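Local coordinates for tailspike protein (Siphovirus 9NA, PDB 3RIQ) that probably recognises Salmonella lipopolysaccharide as the receptor-binding tailspike of the phage and cleaves its O-antigen chains as an endorhamnosidase, at residues 37-42 against 60-65; 282-287 against 304-309; 316-321 against 339-344. One frame throughout, in Å; residues are numbered along the deposited sequence. Where two conformers were deposited one is given.

Interaction 1 (37-42 against 60-65); sequences DIDYNF and KAKFIG
Y40 and N41 pair with F63 and I64 in parallel register between two neighbouring coils of the right-handed beta-helix. Y40 N donates to K62 O, I64 N to Y40 O (2.7 Å) and F42 N to I64 O. D39 carries the pairing one step further back: with CG anti to the carbonyl carbon (chi1 -76°), its OD1 takes K62 N at 2.9 Å, on the anti side but 32° out of the carboxylate plane. Waters join both D39 oxygens to K62 NZ, the link from OD1 being weak at its lysine end; the lysine suits this exposed edge because it offers an opposite charge without direct contact. The small A61 suits its place, its CB lying 3.3 Å from I38 C. Beyond it, I64 CD1 lies 3.8 Å from D39 OD2, while I64 and N41 lie side by side, pointing the same way, with CG2 of the isoleucine against ND2. On the other side of the strands, Y40 CB meets the edge of the F63 ring, and Y40 OH reaches on to E46. F42 CG sits between its own N and carbonyl carbon (chi1 71°), and the ring lies over G65, whose bare CA makes a CH-pi contact 3.7 Å from the ring centroid.

Interaction 2 (282-287 against 304-309); sequences VNADTG and FQLPTQ
D285 and F304 join the two ends of a long excursion from the right-handed beta-helix, where the chain leaves strand 281-282 and returns toward strand 311-318 without any regular helix or strand. The direct hydrogen bond runs from F304 N to D285 OD2, 2.8 Å long and fairly straight at 160°, and uses the anti lone pair of that oxygen. D285 CB points toward 304-309, and with CG anti to the carbonyl carbon (chi1 -71°) the carboxylate lies by F304 N; its two oxygens allow several bonds at once. OD2 also meets R292 and OD1 meets R261, both in salt bridges, so this buried carboxylate is held from several directions.

Water adds two indirect links. One donates to D285 OD2 and accepts from L306 N at 3.0 Å, so that a single carboxylate oxygen serves two backbone N-H groups, one directly and one through water. A second water lies within hydrogen-bonding distance of V282 O and T308 OG1; the threonine hydroxyl has its stronger partner in N332.

Apolar packing adds to this. A284 CB touches both L306 CD1 and T308 CG2 at 4.0 Å, a small methyl that both branched side chains can approach. L306 crosses D285 at about a right angle, its CD1 lying against OD1. P307 is the centre of an inverse gamma turn, closed by a weak bond from T308 N to L306 O; proline's restricted phi suits that bend.

The aromatic contact involves F304. Although its CB points away from 282-287, the ring turns back to it, T286 CA lying oblique to the ring, with R350 also touching it. F304 CD1 packs on D285 CB, and D285 O lies at the ring edge, in its plane, 3.4 Å from F304 CE1.

Interaction 3 (316-321 against 339-344); sequences ITRDCM and TYEAHK
T317 and R318 pair in parallel with T339 and Y340: Y340 N bonds to T317 O within the strands, and D319 N to Y340 O and H343 N to C320 O carry the pairing past their ends. D319 and E341, 4.4 Å apart at CA, both turn with positive phi, so successive coils bend alike. Their carboxylates stack with planes 13° apart, and K366 bridges both, which would offset the repulsion. E341 OE2 also meets R318 NH1 in a 3.2 Å salt bridge, on its syn side. CG of D319 is anti to its backbone N (chi1 -160°); OD1 receives H343 NE2 at 2.7 Å in the imidazole plane, while ND1 is hydrogen-bonded to D367. Methionine's flexible chain, bent at chi2 and chi3, brings M321 SD into an oblique sulfur-aromatic contact, 4.0 Å from the H343 ring centroid. K344, long enough to curl back, gives NZ to M321 O at 2.8 Å. T317 and T339 lie side by side, T317 OG1 against T339 CG2, each hydroxyl bonded to a carbonyl beyond, G324 and G346. Strand 266-273 pairs in parallel beside 311-318, and strand 355-362 beside 333-340, while I333 and D355 of a second subunit pack on R318 and Y340.

In the fold
From the N terminus the three contacts follow one another in series; none nests in or crosses another. Interaction 1 closes a loop of 17 residues near the N-terminal end of the beta-helix, joining two adjacent coils. Many coils later, interaction 2 closes a 16-residue excursion that holds neither helix nor strand and projects from the helix body. The chain then enters strand 311-318, where interaction 3 closes 17 residues, one coil, tying 311-318 to 333-340. Interactions 1 and 3 thus tie coil to coil at sites whose centres lie 38 Å apart, whereas interaction 2 fastens the base of a side loop, its nearest atoms about 10 Å from those of interaction 3.

Interaction 1 (37-42 against 60-65)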
loop_
_atom_site.group_PDB
_atom_site.type_symbol
_atom_site.label_atom_id
_atom_site.label_comp_id
_atom_site.label_asym_id
_atom_site.label_seq_id
_atom_site.Cartn_x
_atom_site.Cartn_y
_atom_site.Cartn_z
ATOM N N ASP A 37 11.268 -34.107 -23.214
ATOM C CA ASP A 37 12.546 -34.510 -22.608
ATOM C C ASP A 37 13.779 -34.168 -23.448
ATOM O O ASP A 37 14.884 -34.397 -22.992
ATOM C CB ASP A 37 12.527 -36.014 -22.245
ATOM C CG ASP A 37 12.296 -36.922 -23.451
ATOM O OD1 ASP A 37 11.683 -36.490 -24.463
ATOM O OD2 ASP A 37 12.712 -38.110 -23.355
ATOM N N ILE A 38 13.588 -33.644 -24.658
ATOM C CA ILE A 38 14.701 -33.233 -25.515
ATOM C C ILE A 38 14.280 -31.970 -26.247
ATOM O O ILE A 38 13.085 -31.717 -26.453
ATOM C CB ILE A 38 15.161 -34.341 -26.507
ATOM C CG1 ILE A 38 14.009 -34.814 -27.403
ATOM C CG2 ILE A 38 15.855 -35.511 -25.761
ATOM C CD1 ILE A 38 14.484 -35.624 -28.590
ATOM N N ASP A 39 15.262 -31.133 -26.584
ATOM C CA ASP A 39 14.955 -29.880 -27.288
ATOM C C ASP A 39 14.260 -30.215 -28.624
ATOM O O ASP A 39 14.577 -31.226 -29.272
ATOM C CB ASP A 39 16.226 -29.099 -27.594
ATOM C CG ASP A 39 16.811 -28.397 -26.396
ATOM O OD1 ASP A 39 16.164 -28.272 -25.328
ATOM O OD2 ASP A 39 17.968 -27.974 -26.528
ATOM N N TYR A 40 13.315 -29.374 -29.018
ATOM C CA TYR A 40 12.527 -29.604 -30.205
ATOM C C TYR A 40 12.667 -28.431 -31.158
ATOM O O TYR A 40 12.349 -27.289 -30.805
ATOM C CB TYR A 40 11.056 -29.779 -29.819
ATOM C CG TYR A 40 10.202 -30.151 -30.988
ATOM C CD1 TYR A 40 10.313 -31.412 -31.575
ATOM C CD2 TYR A 40 9.331 -29.231 -31.556
ATOM C CE1 TYR A 40 9.555 -31.757 -32.677
ATOM C CE2 TYR A 40 8.549 -29.565 -32.654
ATOM C CZ TYR A 40 8.664 -30.839 -33.199
ATOM O OH TYR A 40 7.901 -31.246 -34.266
ATOM N N ASN A 41 13.144 -28.723 -32.366
ATOM C CA ASN A 41 13.318 -27.716 -33.406
ATOM C C ASN A 41 12.085 -27.670 -34.285
ATOM O O ASN A 41 11.867 -28.574 -35.133
ATOM C CB ASN A 41 14.575 -28.059 -34.212
ATOM C CG ASN A 41 15.830 -27.859 -33.415
ATOM O OD1 ASN A 41 16.482 -28.811 -32.990
ATOM N ND2 ASN A 41 16.174 -26.618 -33.198
ATOM N N PHE A 42 11.257 -26.641 -34.067
ATOM C CA PHE A 42 10.012 -26.491 -34.846
ATOM C C PHE A 42 10.215 -25.633 -36.059
ATOM O O PHE A 42 11.182 -24.849 -36.130
ATOM C CB PHE A 42 8.846 -25.965 -33.964
ATOM C CG PHE A 42 8.970 -24.518 -33.543
ATOM C CD1 PHE A 42 8.452 -23.498 -34.362
ATOM C CD2 PHE A 42 9.546 -24.181 -32.326
ATOM C CE1 PHE A 42 8.535 -22.137 -34.002
ATOM C CE2 PHE A 42 9.617 -22.823 -31.933
ATOM C CZ PHE A 42 9.115 -21.801 -32.771
ATOM N N LYS A 60 10.844 -30.237 -20.002
ATOM C CA LYS A 60 12.201 -30.342 -19.440
ATOM C C LYS A 60 13.247 -30.044 -20.501
ATOM O O LYS A 60 14.403 -30.481 -20.385
ATOM C CB LYS A 60 12.443 -31.720 -18.798
ATOM C CG LYS A 60 11.526 -31.995 -17.591
ATOM C CD LYS A 60 11.898 -33.240 -16.805
ATOM C CE LYS A 60 11.061 -33.370 -15.573
ATOM N NZ LYS A 60 11.575 -34.445 -14.647
ATOM N N ALA A 61 12.843 -29.283 -21.510
ATOM C CA ALA A 61 13.715 -28.903 -22.625
ATOM C C ALA A 61 13.005 -27.788 -23.385
ATOM O O ALA A 61 11.921 -27.374 -22.957
ATOM C CB ALA A 61 13.985 -30.124 -23.517
ATOM N N LYS A 62 13.594 -27.269 -24.464
ATOM C CA LYS A 62 13.100 -26.058 -25.108
ATOM C C LYS A 62 12.428 -26.326 -26.433
ATOM O O LYS A 62 12.768 -27.297 -27.117
ATOM C CB LYS A 62 14.282 -25.111 -25.383
ATOM C CG LYS A 62 15.058 -24.756 -24.125
ATOM C CD LYS A 62 16.143 -23.762 -24.448
ATOM C CE LYS A 62 16.889 -23.366 -23.187
ATOM N NZ LYS A 62 17.665 -24.516 -22.622
ATOM N N PHE A 63 11.495 -25.443 -26.800
ATOM C CA PHE A 63 11.003 -25.346 -28.180
ATOM C C PHE A 63 11.809 -24.271 -28.923
ATOM O O PHE A 63 11.748 -23.082 -28.551
ATOM C CB PHE A 63 9.527 -24.986 -28.199
ATOM C CG PHE A 63 8.653 -25.964 -27.453
ATOM C CD1 PHE A 63 8.588 -27.327 -27.847
ATOM C CD2 PHE A 63 7.925 -25.551 -26.344
ATOM C CE1 PHE A 63 7.752 -28.251 -27.156
ATOM C CE2 PHE A 63 7.110 -26.469 -25.625
ATOM C CZ PHE A 63 7.019 -27.820 -26.043
ATOM N N ILE A 64 12.534 -24.678 -29.968
ATOM C CA ILE A 64 13.481 -23.810 -30.651
ATOM C C ILE A 64 13.057 -23.564 -32.085
ATOM O O ILE A 64 12.820 -24.520 -32.821
ATOM C CB ILE A 64 14.898 -24.445 -30.653
ATOM C CG1 ILE A 64 15.378 -24.731 -29.231
ATOM C CG2 ILE A 64 15.919 -23.560 -31.443
ATOM C CD1 ILE A 64 16.607 -25.673 -29.163
ATOM N N GLY A 65 12.925 -22.306 -32.503
ATOM C CA GLY A 65 12.531 -22.031 -33.885
ATOM C C GLY A 65 12.525 -20.550 -34.150
ATOM O O GLY A 65 12.569 -19.760 -33.219
HETATM O O HOH W 1 15.260 -33.168 -20.388
HETATM O O HOH W 2 17.518 -27.925 -22.952
HETATM O O HOH W 3 18.899 -25.764 -25.159
HETATM O O HOH W 4 14.115 -24.891 -35.501
#

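Interaction 2 (282-287 against 304-309)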
loop_
_atom_site.group_PDB
_atom_site.type_symbol
_atom_site.label_atom_id
_atom_site.label_comp_id
_atom_site.label_asym_id
_atom_site.label_seq_id
_atom_site.Cartn_x
_atom_site.Cartn_y
_atom_site.Cartn_z
ATOM N N VAL A 282 -2.858 2.017 -19.776
ATOM C CA VAL A 282 -4.202 1.441 -19.643
ATOM C C VAL A 282 -5.161 2.404 -20.347
ATOM O O VAL A 282 -6.043 3.002 -19.722
ATOM C CB VAL A 282 -4.574 1.187 -18.162
ATOM C CG1 VAL A 282 -5.923 0.461 -18.054
ATOM C CG2 VAL A 282 -3.492 0.314 -17.483
ATOM N N ASN A 283 -4.925 2.611 -21.651
ATOM C CA ASN A 283 -5.797 3.442 -22.473
ATOM C C ASN A 283 -6.634 2.595 -23.423
ATOM O O ASN A 283 -6.210 1.495 -23.836
ATOM C CB ASN A 283 -4.950 4.422 -23.302
ATOM C CG ASN A 283 -4.389 5.562 -22.457
ATOM O OD1 ASN A 283 -4.934 6.681 -22.459
ATOM N ND2 ASN A 283 -3.311 5.291 -21.719
ATOM N N ALA A 284 -7.786 3.124 -23.828
ATOM C CA ALA A 284 -8.676 2.429 -24.778
ATOM C C ALA A 284 -8.813 3.183 -26.108
ATOM O O ALA A 284 -8.916 2.536 -27.141
ATOM C CB ALA A 284 -10.051 2.202 -24.146
ATOM N N ASP A 285 -8.813 4.523 -26.080
ATOM C CA ASP A 285 -8.821 5.330 -27.307
ATOM C C ASP A 285 -7.463 6.000 -27.500
ATOM O O ASP A 285 -6.817 6.418 -26.510
ATOM C CB ASP A 285 -9.896 6.424 -27.224
ATOM C CG ASP A 285 -11.306 5.892 -27.304
ATOM O OD1 ASP A 285 -11.546 4.889 -28.025
ATOM O OD2 ASP A 285 -12.183 6.465 -26.608
ATOM N N THR A 286 -7.041 6.178 -28.751
ATOM C CA THR A 286 -5.797 6.893 -29.019
ATOM C C THR A 286 -5.885 7.595 -30.379
ATOM O O THR A 286 -6.663 7.178 -31.244
ATOM C CB THR A 286 -4.561 5.962 -28.969
ATOM O OG1 THR A 286 -3.372 6.747 -28.954
ATOM C CG2 THR A 286 -4.493 5.012 -30.165
ATOM N N GLY A 287 -5.132 8.687 -30.549
ATOM C CA GLY A 287 -5.124 9.402 -31.838
ATOM C C GLY A 287 -6.429 10.151 -32.059
ATOM O O GLY A 287 -7.109 10.520 -31.087
ATOM N N PHE A 304 -11.928 9.019 -25.442
ATOM C CA PHE A 304 -11.189 8.993 -24.165
ATOM C C PHE A 304 -12.099 8.773 -22.970
ATOM O O PHE A 304 -11.623 8.765 -21.843
ATOM C CB PHE A 304 -10.286 10.225 -23.911
ATOM C CG PHE A 304 -9.287 10.499 -25.004
ATOM C CD1 PHE A 304 -8.409 9.503 -25.442
ATOM C CD2 PHE A 304 -9.209 11.779 -25.584
ATOM C CE1 PHE A 304 -7.456 9.775 -26.425
ATOM C CE2 PHE A 304 -8.248 12.084 -26.595
ATOM C CZ PHE A 304 -7.370 11.078 -27.019
ATOM N N GLN A 305 -13.400 8.584 -23.199
ATOM C CA GLN A 305 -14.355 8.520 -22.068
ATOM C C GLN A 305 -15.164 7.215 -21.992
ATOM O O GLN A 305 -16.269 7.177 -21.429
ATOM C CB GLN A 305 -15.276 9.753 -22.092
ATOM C CG GLN A 305 -14.494 11.050 -22.044
ATOM C CD GLN A 305 -15.355 12.288 -21.938
ATOM O OE1 GLN A 305 -16.586 12.239 -22.043
ATOM N NE2 GLN A 305 -14.694 13.432 -21.755
ATOM N N LEU A 306 -14.618 6.129 -22.538
ATOM C CA LEU A 306 -15.326 4.849 -22.420
ATOM C C LEU A 306 -15.412 4.430 -20.960
ATOM O O LEU A 306 -14.465 4.684 -20.198
ATOM C CB LEU A 306 -14.598 3.752 -23.229
ATOM C CG LEU A 306 -14.716 3.901 -24.754
ATOM C CD1 LEU A 306 -13.669 3.055 -25.510
ATOM C CD2 LEU A 306 -16.165 3.554 -25.192
ATOM N N PRO A 307 -16.489 3.715 -20.568
ATOM C CA PRO A 307 -16.604 3.291 -19.179
ATOM C C PRO A 307 -15.807 2.005 -18.898
ATOM O O PRO A 307 -16.351 0.925 -18.688
ATOM C CB PRO A 307 -18.117 3.131 -18.992
ATOM C CG PRO A 307 -18.579 2.565 -20.362
ATOM C CD PRO A 307 -17.681 3.325 -21.359
ATOM N N THR A 308 -14.496 2.142 -18.923
ATOM C CA THR A 308 -13.628 0.971 -18.810
ATOM C C THR A 308 -13.680 0.312 -17.434
ATOM O O THR A 308 -13.518 -0.908 -17.352
ATOM C CB THR A 308 -12.192 1.303 -19.228
ATOM O OG1 THR A 308 -11.770 2.522 -18.582
ATOM C CG2 THR A 308 -12.132 1.513 -20.749
ATOM N N GLN A 309 -13.859 1.093 -16.349
ATOM C CA GLN A 309 -14.022 0.508 -14.986
ATOM C C GLN A 309 -12.882 -0.440 -14.618
ATOM O O GLN A 309 -13.113 -1.485 -14.029
ATOM C CB GLN A 309 -15.354 -0.257 -14.874
ATOM C CG GLN A 309 -16.628 0.624 -14.915
ATOM C CD GLN A 309 -17.825 -0.124 -14.302
ATOM O OE1 GLN A 309 -17.893 -0.320 -13.071
ATOM N NE2 GLN A 309 -18.737 -0.576 -15.139
HETATM O O HOH W 5 -8.977 2.617 -20.182
HETATM O O HOH W 6 -11.920 5.719 -23.798
#

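Interaction 3 (316-321 against 339-344)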
loop_
_atom_site.group_PDB
_atom_site.type_symbol
_atom_site.label_atom_id
_atom_site.label_comp_id
_atom_site.label_asym_id
_atom_site.label_seq_id
_atom_site.Cartn_x
_atom_site.Cartn_y
_atom_site.Cartn_z
ATOM N N ILE A 316 4.341 0.688 -9.192
ATOM C CA ILE A 316 5.549 1.521 -9.016
ATOM C C ILE A 316 6.338 1.474 -10.317
ATOM O O ILE A 316 6.544 0.379 -10.872
ATOM C CB ILE A 316 6.407 1.077 -7.795
ATOM C CG1 ILE A 316 7.615 2.031 -7.633
ATOM C CG2 ILE A 316 6.833 -0.406 -7.889
ATOM C CD1 ILE A 316 8.396 1.832 -6.329
ATOM N N THR A 317 6.767 2.628 -10.825
ATOM C CA THR A 317 7.553 2.653 -12.072
ATOM C C THR A 317 8.755 3.531 -11.899
ATOM O O THR A 317 8.710 4.490 -11.132
ATOM C CB THR A 317 6.713 3.082 -13.319
ATOM O OG1 THR A 317 6.612 4.513 -13.378
ATOM C CG2 THR A 317 5.300 2.443 -13.277
ATOM N N ARG A 318 9.848 3.194 -12.581
ATOM C CA ARG A 318 11.102 3.956 -12.395
ATOM C C ARG A 318 11.810 4.188 -13.711
ATOM O O ARG A 318 12.117 3.222 -14.443
ATOM C CB ARG A 318 12.044 3.223 -11.416
ATOM C CG ARG A 318 13.273 4.060 -11.023
ATOM C CD ARG A 318 14.414 3.233 -10.332
ATOM N NE ARG A 318 15.173 2.409 -11.305
ATOM C CZ ARG A 318 16.164 2.870 -12.068
ATOM N NH1 ARG A 318 16.493 4.154 -11.997
ATOM N NH2 ARG A 318 16.801 2.059 -12.932
ATOM N N ASP A 319 12.106 5.465 -13.980
ATOM C CA ASP A 319 12.942 5.887 -15.126
ATOM C C ASP A 319 12.380 5.381 -16.485
ATOM O O ASP A 319 13.145 4.988 -17.387
ATOM C CB ASP A 319 14.411 5.429 -14.884
ATOM C CG ASP A 319 15.440 6.184 -15.722
ATOM O OD1 ASP A 319 15.172 7.322 -16.204
ATOM O OD2 ASP A 319 16.557 5.618 -15.892
ATOM N N CYS A 320 11.059 5.427 -16.622
ATOM C CA CYS A 320 10.414 5.096 -17.871
ATOM C C CYS A 320 10.516 6.276 -18.831
ATOM O O CYS A 320 10.389 7.429 -18.412
ATOM C CB CYS A 320 8.957 4.741 -17.600
ATOM S SG CYS A 320 8.822 3.181 -16.598
ATOM N N MET A 321 10.791 5.985 -20.112
ATOM C CA MET A 321 11.034 7.045 -21.075
ATOM C C MET A 321 9.772 7.810 -21.477
ATOM O O MET A 321 9.848 8.992 -21.881
ATOM C CB MET A 321 11.757 6.457 -22.286
ATOM C CG MET A 321 12.174 7.454 -23.370
ATOM S SD MET A 321 13.204 8.856 -22.831
ATOM C CE MET A 321 14.803 8.061 -22.565
ATOM N N THR A 339 5.588 6.911 -9.011
ATOM C CA THR A 339 6.476 6.940 -10.157
ATOM C C THR A 339 7.679 7.807 -9.876
ATOM O O THR A 339 7.528 8.897 -9.312
ATOM C CB THR A 339 5.774 7.360 -11.483
ATOM O OG1 THR A 339 5.563 8.787 -11.532
ATOM C CG2 THR A 339 4.440 6.592 -11.686
ATOM N N TYR A 340 8.853 7.307 -10.271
ATOM C CA TYR A 340 10.132 8.013 -10.153
ATOM C C TYR A 340 10.710 8.221 -11.548
ATOM O O TYR A 340 10.714 7.286 -12.368
ATOM C CB TYR A 340 11.148 7.162 -9.368
ATOM C CG TYR A 340 11.016 7.284 -7.875
ATOM C CD1 TYR A 340 11.710 8.296 -7.198
ATOM C CD2 TYR A 340 10.162 6.455 -7.151
ATOM C CE1 TYR A 340 11.576 8.466 -5.832
ATOM C CE2 TYR A 340 10.027 6.585 -5.758
ATOM C CZ TYR A 340 10.737 7.624 -5.114
ATOM O OH TYR A 340 10.610 7.870 -3.769
ATOM N N GLU A 341 11.277 9.400 -11.785
ATOM C CA GLU A 341 12.123 9.652 -12.989
ATOM C C GLU A 341 11.384 9.405 -14.305
ATOM O O GLU A 341 12.010 9.102 -15.320
ATOM C CB GLU A 341 13.424 8.800 -12.941
ATOM C CG GLU A 341 14.462 9.167 -11.864
ATOM C CD GLU A 341 15.565 8.104 -11.898
ATOM O OE1 GLU A 341 16.443 8.232 -12.717
ATOM O OE2 GLU A 341 15.486 7.051 -11.198
ATOM N N ALA A 342 10.062 9.581 -14.339
ATOM C CA ALA A 342 9.369 9.533 -15.651
ATOM C C ALA A 342 9.934 10.636 -16.550
ATOM O O ALA A 342 10.107 11.783 -16.093
ATOM C CB ALA A 342 7.881 9.727 -15.477
ATOM N N HIS A 343 10.222 10.307 -17.813
ATOM C CA HIS A 343 10.780 11.319 -18.709
ATOM C C HIS A 343 9.709 12.286 -19.253
ATOM O O HIS A 343 10.010 13.464 -19.526
ATOM C CB HIS A 343 11.613 10.679 -19.822
ATOM C CG HIS A 343 12.872 10.042 -19.317
ATOM N ND1 HIS A 343 14.117 10.349 -19.825
ATOM C CD2 HIS A 343 13.080 9.152 -18.322
ATOM C CE1 HIS A 343 15.040 9.639 -19.186
ATOM N NE2 HIS A 343 14.433 8.911 -18.260
ATOM N N LYS A 344 8.474 11.810 -19.349
ATOM C CA LYS A 344 7.319 12.655 -19.678
ATOM C C LYS A 344 6.561 12.951 -18.381
ATOM O O LYS A 344 7.192 13.038 -17.299
ATOM C CB LYS A 344 6.415 11.972 -20.731
ATOM C CG LYS A 344 7.181 11.407 -21.953
ATOM C CD LYS A 344 7.912 12.461 -22.749
ATOM C CE LYS A 344 8.522 11.853 -24.062
ATOM N NZ LYS A 344 9.751 11.009 -23.836
HETATM O O HOH W 7 8.850 6.126 -14.390
HETATM O O HOH W 8 18.028 5.983 -13.620
#